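Local coordinates for single-stranded DNA-binding protein 1 (Streptomyces coelicolor, PDB 4DAM), which binds single-stranded DNA through an OB-fold domain and assembles as a homotetramer, at the interface of chains A and B. Numbering follows the deposited sequence. Chains: chain A/B, Single-stranded DNA-binding protein 1.

Contact 1: the interface of chains A and B. Residues chain A 18-21, 45, 63; chain B 14, 16, 93.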
# COMPACT_ATOMS: atom_id res chain seq x y z
N ILE A 18 -1.37 -2.48 -5.01
CA ILE A 18 -1.08 -3.54 -4.06
C ILE A 18 0.35 -4.00 -4.27
O ILE A 18 0.85 -3.98 -5.40
CB ILE A 18 -2.07 -4.71 -4.27
CG1 ILE A 18 -1.85 -5.89 -3.34
CG2 ILE A 18 -1.96 -5.29 -5.65
CD1 ILE A 18 -2.92 -6.94 -3.62
N CYS A 19 0.99 -4.39 -3.18
CA CYS A 19 2.27 -5.09 -3.27
C CYS A 19 2.07 -6.42 -2.56
O CYS A 19 1.60 -6.46 -1.41
CB CYS A 19 3.36 -4.28 -2.62
SG CYS A 19 4.88 -5.26 -2.59
N ALA A 20 2.32 -7.50 -3.29
CA ALA A 20 2.02 -8.88 -2.84
C ALA A 20 3.33 -9.67 -2.91
O ALA A 20 4.04 -9.61 -3.91
CB ALA A 20 0.95 -9.51 -3.73
N VAL A 21 3.66 -10.33 -1.82
CA VAL A 21 4.87 -11.14 -1.73
C VAL A 21 4.42 -12.57 -1.54
O VAL A 21 3.78 -12.91 -0.54
CB VAL A 21 5.72 -10.66 -0.55
CG1 VAL A 21 7.02 -11.48 -0.47
CG2 VAL A 21 6.01 -9.17 -0.70
N VAL A 45 -0.27 -15.96 -1.81
CA VAL A 45 0.29 -15.10 -0.78
C VAL A 45 -0.24 -15.56 0.58
O VAL A 45 -1.43 -15.40 0.89
CB VAL A 45 -0.10 -13.62 -1.04
CG1 VAL A 45 0.44 -12.69 0.04
CG2 VAL A 45 0.32 -13.18 -2.44
N ASN A 63 -4.15 -15.81 0.28
CA ASN A 63 -4.75 -15.05 -0.80
C ASN A 63 -4.21 -15.57 -2.13
O ASN A 63 -2.98 -15.61 -2.34
CB ASN A 63 -4.41 -13.55 -0.72
CG ASN A 63 -5.21 -12.77 0.32
OD1 ASN A 63 -4.79 -11.67 0.77
ND2 ASN A 63 -6.34 -13.29 0.70
N ASN B 14 3.45 -11.08 6.30
CA ASN B 14 2.96 -11.20 4.92
C ASN B 14 1.45 -11.01 4.73
O ASN B 14 0.81 -11.68 3.94
CB ASN B 14 3.37 -12.51 4.31
CG ASN B 14 3.36 -12.46 2.82
OD1 ASN B 14 3.10 -13.46 2.16
ND2 ASN B 14 3.61 -11.28 2.26
N ILE B 16 -1.43 -8.56 3.35
CA ILE B 16 -1.53 -7.60 2.25
C ILE B 16 -2.37 -6.44 2.76
O ILE B 16 -3.55 -6.59 3.01
CB ILE B 16 -2.25 -8.14 1.00
CG1 ILE B 16 -1.47 -9.25 0.32
CG2 ILE B 16 -2.49 -7.01 0.01
CD1 ILE B 16 -0.11 -8.83 -0.13
N LEU B 93 -6.34 -7.01 3.30
CA LEU B 93 -7.10 -7.63 2.21
C LEU B 93 -7.18 -9.13 2.38
O LEU B 93 -6.16 -9.78 2.58
CB LEU B 93 -6.46 -7.29 0.88
CG LEU B 93 -7.14 -7.87 -0.36
CD1 LEU B 93 -8.55 -7.31 -0.49
CD2 LEU B 93 -6.31 -7.62 -1.60

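Contact 2: the interface of chains A and B. Residues chain A 16, 18, 65, 93, 95; chain B 18-19, 63, 65, 93.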
# COMPACT_ATOMS: atom_id res chain seq x y z
N ILE A 16 -6.36 1.13 -7.08
CA ILE A 16 -5.92 0.54 -5.84
C ILE A 16 -4.62 -0.22 -6.13
O ILE A 16 -4.64 -1.21 -6.84
CB ILE A 16 -7.00 -0.41 -5.30
CG1 ILE A 16 -8.35 0.34 -5.26
CG2 ILE A 16 -6.60 -0.91 -3.91
CD1 ILE A 16 -9.62 -0.48 -5.40
N ILE A 18 -1.37 -2.48 -5.01
CA ILE A 18 -1.08 -3.54 -4.06
C ILE A 18 0.35 -4.00 -4.27
O ILE A 18 0.85 -3.98 -5.40
CB ILE A 18 -2.07 -4.71 -4.27
CG1 ILE A 18 -1.85 -5.89 -3.34
CG2 ILE A 18 -1.96 -5.29 -5.65
CD1 ILE A 18 -2.92 -6.94 -3.62
N PHE A 65 -4.14 -14.69 -6.23
CA PHE A 65 -4.33 -13.68 -7.25
C PHE A 65 -3.94 -14.22 -8.61
O PHE A 65 -3.04 -15.05 -8.73
CB PHE A 65 -3.44 -12.47 -7.00
CG PHE A 65 -3.63 -11.81 -5.68
CD1 PHE A 65 -2.86 -12.16 -4.58
CD2 PHE A 65 -4.58 -10.80 -5.53
CE1 PHE A 65 -3.03 -11.55 -3.37
CE2 PHE A 65 -4.75 -10.19 -4.32
CZ PHE A 65 -3.98 -10.57 -3.22
N LEU A 93 -4.81 -3.60 -8.34
CA LEU A 93 -5.76 -4.64 -7.94
C LEU A 93 -7.08 -4.48 -8.68
O LEU A 93 -7.65 -3.38 -8.68
CB LEU A 93 -6.02 -4.56 -6.44
CG LEU A 93 -7.02 -5.54 -5.81
CD1 LEU A 93 -6.53 -6.98 -5.89
CD2 LEU A 93 -7.38 -5.16 -4.37
N VAL A 95 -10.76 -6.46 -8.59
CA VAL A 95 -11.66 -7.46 -7.99
C VAL A 95 -12.74 -7.71 -9.01
O VAL A 95 -13.39 -6.78 -9.47
CB VAL A 95 -12.34 -6.95 -6.68
CG1 VAL A 95 -13.39 -7.94 -6.14
CG2 VAL A 95 -11.28 -6.60 -5.64
N ILE B 18 -4.15 -2.74 2.33
CA ILE B 18 -4.77 -1.97 1.27
C ILE B 18 -5.31 -0.69 1.86
O ILE B 18 -5.74 -0.65 3.02
CB ILE B 18 -5.90 -2.78 0.61
CG1 ILE B 18 -6.59 -2.04 -0.52
CG2 ILE B 18 -6.97 -3.15 1.61
CD1 ILE B 18 -7.61 -2.95 -1.19
N CYS B 19 -5.24 0.37 1.07
CA CYS B 19 -5.91 1.63 1.42
C CYS B 19 -6.81 1.95 0.24
O CYS B 19 -6.38 1.95 -0.92
CB CYS B 19 -4.89 2.75 1.73
SG CYS B 19 -5.54 4.21 2.64
N ASN B 63 -14.15 -1.64 -8.16
CA ASN B 63 -13.83 -2.70 -7.23
C ASN B 63 -14.83 -2.65 -6.09
O ASN B 63 -14.99 -1.57 -5.47
CB ASN B 63 -12.44 -2.51 -6.63
CG ASN B 63 -11.29 -2.97 -7.53
OD1 ASN B 63 -10.10 -2.55 -7.33
ND2 ASN B 63 -11.60 -3.84 -8.46
N PHE B 65 -15.70 -4.25 -2.36
CA PHE B 65 -15.16 -4.94 -1.21
C PHE B 65 -16.23 -5.04 -0.13
O PHE B 65 -17.06 -4.14 0.00
CB PHE B 65 -14.00 -4.16 -0.60
CG PHE B 65 -12.86 -3.92 -1.52
CD1 PHE B 65 -12.77 -2.76 -2.28
CD2 PHE B 65 -11.84 -4.86 -1.63
CE1 PHE B 65 -11.71 -2.53 -3.12
CE2 PHE B 65 -10.78 -4.62 -2.47
CZ PHE B 65 -10.71 -3.48 -3.23
N LEU B 93 -6.34 -7.01 3.30
CA LEU B 93 -7.10 -7.63 2.21
C LEU B 93 -7.18 -9.13 2.38
O LEU B 93 -6.16 -9.78 2.58
CB LEU B 93 -6.46 -7.29 0.88
CG LEU B 93 -7.14 -7.87 -0.36
CD1 LEU B 93 -8.55 -7.31 -0.49
CD2 LEU B 93 -6.31 -7.62 -1.60

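Contact 1: the interface of chains A and B
B:Ile16, an engineered residue where the natural protein has threonine, lies with both side-chain branches against strand 17-24 of chain A and hides 71 Å² of its surface there, more than any other residue of this patch. The apolar contacts divide between those branches. The B:Ile16 CG2 methyl, anti to the backbone N, packs 3.6 Å from A:Ile18 CG1, the two side chains crossing at about a right angle. The other branch bends at its second torsion (chi2 -60°), which carries the B:Ile16 CD1 methyl to the strand backbone, 3.4 Å from A:Ala20 CA. A:Val45 adds its CG1 methyl, 3.9 Å from the same B:Ile16 CD1. At the opposite end, A:Ile18 reaches CD1 outward, its CG1 anti to the backbone N (chi1 179°), to touch B:Leu93 CD2 at 4.0 Å.

Polar contacts flank this cluster. The carboxamide of B:Asn14 faces A:Val21 O; as modelled, B:Asn14 ND2 makes a weak, bent hydrogen bond to A:Val21 O, while B:Asn14 OD1 comes nearer, at 2.8 Å, although both oxygens can only accept. Likewise A:Asn63 OD1 stands 2.9 Å from B:Leu93 O, again acceptor against acceptor. Turning either amide over by 180° would put its NH2 nitrogen where OD1 is modelled and convert the clash into a plausible hydrogen bond to the carbonyl, so both placements are doubtful.

The patch packs the N-terminal segment and strand 86-96 of chain B against strands of the chain A OB-fold domain, and likely contributes to subunit pairing within the homotetramer, though much of the burial is by an engineered residue.

Contact 2: the interface of chains A and B
A:Leu93 and B:Leu93 meet tip to tip in the apolar middle of a two-fold interface between identical subunits, a contact that joins two OB-fold domains within the homotetramer. The CD2 methyls of A:Leu93 and B:Leu93 are 3.9 Å apart. Each CG is anti to its backbone N (chi1 178° in A:Leu93), an orientation in which the CD2 tips meet across the interface. From there the A:Leu93 CD2 methyl also reaches B:Ile18 CD1, those side chains crossing at about a right angle, and B:Leu93 CD2 meets the ring of A:Phe65 at CE2.

The ring of B:Phe65 receives chain A at its edge: A:Leu93 CD2 lies in the ring plane, 3.9 Å from B:Phe65 CZ. A:Val95 adds its CG2 methyl, 3.8 Å from B:Phe65 CE2. A:Ile16 is engineered, threonine being the natural residue; its CG2 methyl packs 3.5 Å from B:Ile18 CD1. Its CD1 is modelled (chi2 152°) in the plane of the B:Phe65 ring, at the edge near CE1, but the same placement brings it impossibly close to the B:Asn63 carboxamide oxygen, so the CD1 position and its ring contact are doubtful.

Beside this cluster, the B:Asn63 carboxamide spans backbone groups of strand 86-100 of chain A. As modelled, B:Asn63 OD1 is 2.9 Å from A:Leu93 O, acceptor against acceptor, and B:Asn63 ND2 is 2.8 Å from the amide A:Val95 N, donor against donor. Both mismatches would vanish together if the amide were turned over by 180°: NH2 would then donate to A:Leu93 O and the oxygen accept from A:Val95 N. That orientation is therefore the more likely one.

The site gives the subunit pair an apolar centre with a likely polar anchor at its margin, which would set the register of the paired domains.

Contact 1 and contact 2 are neighbouring patches of the same A-B interface, the centres of their C-alpha atoms about 9 Å apart, and they share A:Ile18 and B:Leu93. Strands 17-24 and 56-70 of chain A and strand 86-96 of chain B enter both. The two-fold relation pairs A:Asn63 in contact 1 with B:Asn63 in contact 2, and the same acceptor mismatch recurs at each. Engineered residue 16 is modelled with different second torsions in the two chains, though the placement in chain A is doubtful. Together they cover adjoining parts of one subunit interface of the homotetramer.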